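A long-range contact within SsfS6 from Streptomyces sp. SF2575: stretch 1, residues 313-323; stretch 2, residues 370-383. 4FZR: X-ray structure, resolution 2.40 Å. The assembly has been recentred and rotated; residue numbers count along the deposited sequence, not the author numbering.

Stretch 1, residues 313-323: TLTCLSEGVPQ
Stretch 2, residues 370-383: SYVGNARRLAAEMA

Contact between the end of one helix and the flank of another in SsfS6. Residues 313-318 belong to the last part of a helix begun earlier in the chain; a second helix starts at Ser-370 and takes up nearly all of stretch 2, crossing the first at -93°, axes 8.6 Å apart at closest approach. The CA atoms pair Ser-318 with Ala-379 (4.4 Å), Gly-320 with Arg-376 (4.0 Å) and Pro-322 with Val-372 (5.4 Å), so the chain leaving the first helix runs back along the second. The turn is a Schellman motif: Gly-320, the first residue to leave helical phi/psi, adopts 62/44, with Gly-320 N hydrogen-bonded to Leu-317 O (3.0 Å) and Val-321 N to Cys-316 O (3.0 Å). Positive phi favours glycine, and packing does too: an ideal CB would lie 3.2 Å from Arg-376 CA and 3.3 Å from Ala-379 CB. Gly-320 CA also makes a CA-H...O contact with Ala-375 O (3.4 Å, 146° at H). Ala-375 and Ala-379 point toward the turn, their short side chains permitting close backbone approach; Ala-379 CB lies 3.1 Å from Leu-317 O. No hydrogen bond crosses the contact. The CA-to-CB bond of Leu-317 points sideways; with chi1 -85° (m) and chi2 t, Leu-317 CD2 comes 3.6 Å from CD1 of Leu-378 (m, t). Met-382, a selenomethionine, takes m, t, p; its SE lies 3.8 Å from Leu-317 CB, while chi3 of 54° turns CE to 3.5 Å from Ser-318 CB. Ser-318 has an off-well chi1 of 92°, and its OG donates a hydrogen bond back to Thr-315 O (3.3 Å). Pro-322 (phi/psi -59/145, C-gamma endo) points toward the second helix: CB is 4.0 Å from Tyr-371 CB, CG 3.8 Å from CG2 of Val-372 (t), and CD 4.0 Å from Ala-375 CB. Tyr-371 (m, chi2 -84°) also starts toward the contact, but its ring leads away. Arg-376 is extended (m, t, t; chi4 177°), its CG 3.7 Å from Gly-320 O.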

# COMPACT_ATOMS: atom_id res chain seq x y z
N THR A 313 -15.13 -11.92 -7.28
CA THR A 313 -15.42 -13.31 -6.96
C THR A 313 -14.56 -13.78 -5.80
O THR A 313 -15.06 -14.28 -4.79
CB THR A 313 -15.16 -14.23 -8.16
OG1 THR A 313 -16.09 -13.94 -9.20
CG2 THR A 313 -15.31 -15.70 -7.76
N LEU A 314 -13.25 -13.62 -5.95
CA LEU A 314 -12.30 -14.06 -4.94
C LEU A 314 -12.48 -13.29 -3.63
O LEU A 314 -12.27 -13.84 -2.55
CB LEU A 314 -10.87 -13.95 -5.45
CG LEU A 314 -10.51 -15.02 -6.48
CD1 LEU A 314 -9.38 -14.56 -7.37
CD2 LEU A 314 -10.14 -16.32 -5.78
N THR A 315 -12.89 -12.03 -3.73
CA THR A 315 -13.13 -11.22 -2.54
C THR A 315 -14.29 -11.81 -1.74
O THR A 315 -14.18 -12.00 -0.52
CB THR A 315 -13.44 -9.75 -2.89
OG1 THR A 315 -12.36 -9.19 -3.64
CG2 THR A 315 -13.63 -8.93 -1.62
N CYS A 316 -15.39 -12.09 -2.42
CA CYS A 316 -16.57 -12.69 -1.80
C CYS A 316 -16.26 -14.06 -1.19
O CYS A 316 -16.67 -14.35 -0.07
CB CYS A 316 -17.69 -12.84 -2.83
SG CYS A 316 -18.38 -11.27 -3.39
N LEU A 317 -15.55 -14.89 -1.95
CA LEU A 317 -15.13 -16.20 -1.45
C LEU A 317 -14.33 -16.06 -0.15
O LEU A 317 -14.63 -16.75 0.83
CB LEU A 317 -14.30 -16.94 -2.50
CG LEU A 317 -15.04 -17.75 -3.57
CD1 LEU A 317 -14.06 -18.52 -4.44
CD2 LEU A 317 -16.05 -18.69 -2.93
N SER A 318 -13.34 -15.19 -0.15
CA SER A 318 -12.45 -15.07 1.01
C SER A 318 -13.16 -14.50 2.23
O SER A 318 -12.73 -14.69 3.36
CB SER A 318 -11.21 -14.23 0.66
OG SER A 318 -11.40 -12.85 0.95
N GLU A 319 -14.27 -13.80 1.99
CA GLU A 319 -15.07 -13.25 3.07
C GLU A 319 -16.29 -14.11 3.39
O GLU A 319 -17.10 -13.76 4.26
CB GLU A 319 -15.49 -11.81 2.74
CG GLU A 319 -14.43 -10.77 3.07
CD GLU A 319 -14.15 -10.68 4.56
OE1 GLU A 319 -15.00 -11.14 5.35
OE2 GLU A 319 -13.08 -10.15 4.93
N GLY A 320 -16.43 -15.24 2.70
CA GLY A 320 -17.49 -16.19 2.99
C GLY A 320 -18.88 -15.63 2.78
O GLY A 320 -19.78 -15.84 3.60
N VAL A 321 -19.06 -14.92 1.67
CA VAL A 321 -20.35 -14.33 1.34
C VAL A 321 -20.87 -14.92 0.02
O VAL A 321 -20.20 -14.82 -1.01
CB VAL A 321 -20.25 -12.79 1.21
CG1 VAL A 321 -21.61 -12.19 0.85
CG2 VAL A 321 -19.74 -12.18 2.51
N PRO A 322 -22.06 -15.55 0.06
CA PRO A 322 -22.64 -16.16 -1.15
C PRO A 322 -22.84 -15.14 -2.27
O PRO A 322 -23.17 -13.99 -2.00
CB PRO A 322 -23.98 -16.74 -0.67
CG PRO A 322 -24.27 -16.04 0.61
CD PRO A 322 -22.94 -15.73 1.23
N GLN A 323 -22.65 -15.58 -3.52
CA GLN A 323 -22.64 -14.66 -4.65
C GLN A 323 -23.65 -15.04 -5.72
O GLN A 323 -23.87 -16.22 -5.99
CB GLN A 323 -21.25 -14.65 -5.30
CG GLN A 323 -20.12 -15.10 -4.40
CD GLN A 323 -18.78 -15.12 -5.12
OE1 GLN A 323 -18.61 -14.48 -6.16
NE2 GLN A 323 -17.82 -15.85 -4.57
N SER A 370 -27.58 -23.34 2.62
CA SER A 370 -26.46 -24.16 2.15
C SER A 370 -25.47 -23.32 1.35
O SER A 370 -24.37 -23.77 1.04
CB SER A 370 -26.96 -25.33 1.30
OG SER A 370 -27.47 -24.88 0.05
N TYR A 371 -25.88 -22.10 1.01
CA TYR A 371 -25.03 -21.20 0.22
C TYR A 371 -24.05 -20.43 1.09
O TYR A 371 -22.86 -20.37 0.78
CB TYR A 371 -25.90 -20.25 -0.61
CG TYR A 371 -26.56 -20.92 -1.79
CD1 TYR A 371 -25.88 -21.08 -2.99
CD2 TYR A 371 -27.86 -21.40 -1.69
CE1 TYR A 371 -26.48 -21.69 -4.07
CE2 TYR A 371 -28.47 -22.02 -2.77
CZ TYR A 371 -27.78 -22.16 -3.96
OH TYR A 371 -28.38 -22.77 -5.03
N VAL A 372 -24.54 -19.84 2.18
CA VAL A 372 -23.66 -19.21 3.14
C VAL A 372 -22.69 -20.26 3.67
O VAL A 372 -21.49 -20.03 3.75
CB VAL A 372 -24.42 -18.61 4.32
CG1 VAL A 372 -23.45 -17.96 5.29
CG2 VAL A 372 -25.45 -17.60 3.84
N GLY A 373 -23.24 -21.42 4.03
CA GLY A 373 -22.44 -22.51 4.55
C GLY A 373 -21.27 -22.87 3.66
O GLY A 373 -20.13 -22.98 4.13
N ASN A 374 -21.54 -23.07 2.38
CA ASN A 374 -20.49 -23.35 1.41
C ASN A 374 -19.50 -22.20 1.23
O ASN A 374 -18.29 -22.41 1.15
CB ASN A 374 -21.11 -23.71 0.06
CG ASN A 374 -21.37 -25.19 -0.08
OD1 ASN A 374 -20.49 -26.01 0.16
ND2 ASN A 374 -22.60 -25.55 -0.45
N ALA A 375 -20.02 -20.98 1.18
CA ALA A 375 -19.19 -19.79 1.04
C ALA A 375 -18.21 -19.68 2.21
O ALA A 375 -17.03 -19.41 2.03
CB ALA A 375 -20.05 -18.54 0.96
N ARG A 376 -18.73 -19.90 3.42
CA ARG A 376 -17.92 -19.83 4.63
C ARG A 376 -16.93 -20.99 4.70
O ARG A 376 -15.82 -20.83 5.21
CB ARG A 376 -18.81 -19.83 5.87
CG ARG A 376 -19.69 -18.61 6.01
CD ARG A 376 -20.47 -18.65 7.31
NE ARG A 376 -21.24 -17.43 7.54
CZ ARG A 376 -22.05 -17.24 8.57
NH1 ARG A 376 -22.21 -18.19 9.48
NH2 ARG A 376 -22.71 -16.09 8.70
N ARG A 377 -17.34 -22.15 4.20
CA ARG A 377 -16.44 -23.30 4.15
C ARG A 377 -15.23 -22.99 3.28
O ARG A 377 -14.09 -23.29 3.65
CB ARG A 377 -17.16 -24.54 3.60
CG ARG A 377 -16.23 -25.72 3.32
CD ARG A 377 -16.97 -26.94 2.79
NE ARG A 377 -17.70 -26.65 1.56
CZ ARG A 377 -17.14 -26.52 0.36
NH1 ARG A 377 -15.83 -26.64 0.21
NH2 ARG A 377 -17.89 -26.26 -0.70
N LEU A 378 -15.48 -22.38 2.12
CA LEU A 378 -14.42 -22.03 1.18
C LEU A 378 -13.53 -20.93 1.73
O LEU A 378 -12.30 -20.99 1.59
CB LEU A 378 -15.03 -21.60 -0.15
CG LEU A 378 -15.65 -22.72 -0.98
CD1 LEU A 378 -16.43 -22.16 -2.15
CD2 LEU A 378 -14.56 -23.68 -1.47
N ALA A 379 -14.14 -19.92 2.34
CA ALA A 379 -13.38 -18.85 2.99
C ALA A 379 -12.44 -19.46 4.02
O ALA A 379 -11.25 -19.13 4.06
CB ALA A 379 -14.32 -17.86 3.66
N ALA A 380 -12.97 -20.36 4.84
CA ALA A 380 -12.19 -21.00 5.89
C ALA A 380 -11.05 -21.83 5.29
O ALA A 380 -9.97 -21.92 5.87
CB ALA A 380 -13.09 -21.87 6.75
N GLU A 381 -11.31 -22.44 4.14
CA GLU A 381 -10.29 -23.24 3.45
C GLU A 381 -9.17 -22.34 2.93
O GLU A 381 -7.98 -22.65 3.09
CB GLU A 381 -10.91 -24.03 2.30
CG GLU A 381 -9.90 -24.89 1.53
CD GLU A 381 -10.52 -25.65 0.37
OE1 GLU A 381 -11.72 -25.46 0.09
OE2 GLU A 381 -9.79 -26.44 -0.27
N MSE A 382 -9.54 -21.22 2.32
CA MSE A 382 -8.56 -20.26 1.82
C MSE A 382 -7.71 -19.71 2.95
O MSE A 382 -6.52 -19.45 2.78
CB MSE A 382 -9.28 -19.11 1.12
CG MSE A 382 -9.99 -19.52 -0.15
SE MSE A 382 -11.01 -18.07 -0.95
CE MSE A 382 -9.56 -16.75 -1.08
N ALA A 383 -8.32 -19.55 4.12
CA ALA A 383 -7.64 -18.97 5.27
C ALA A 383 -6.49 -19.85 5.78
O ALA A 383 -5.63 -19.38 6.51
CB ALA A 383 -8.64 -18.71 6.39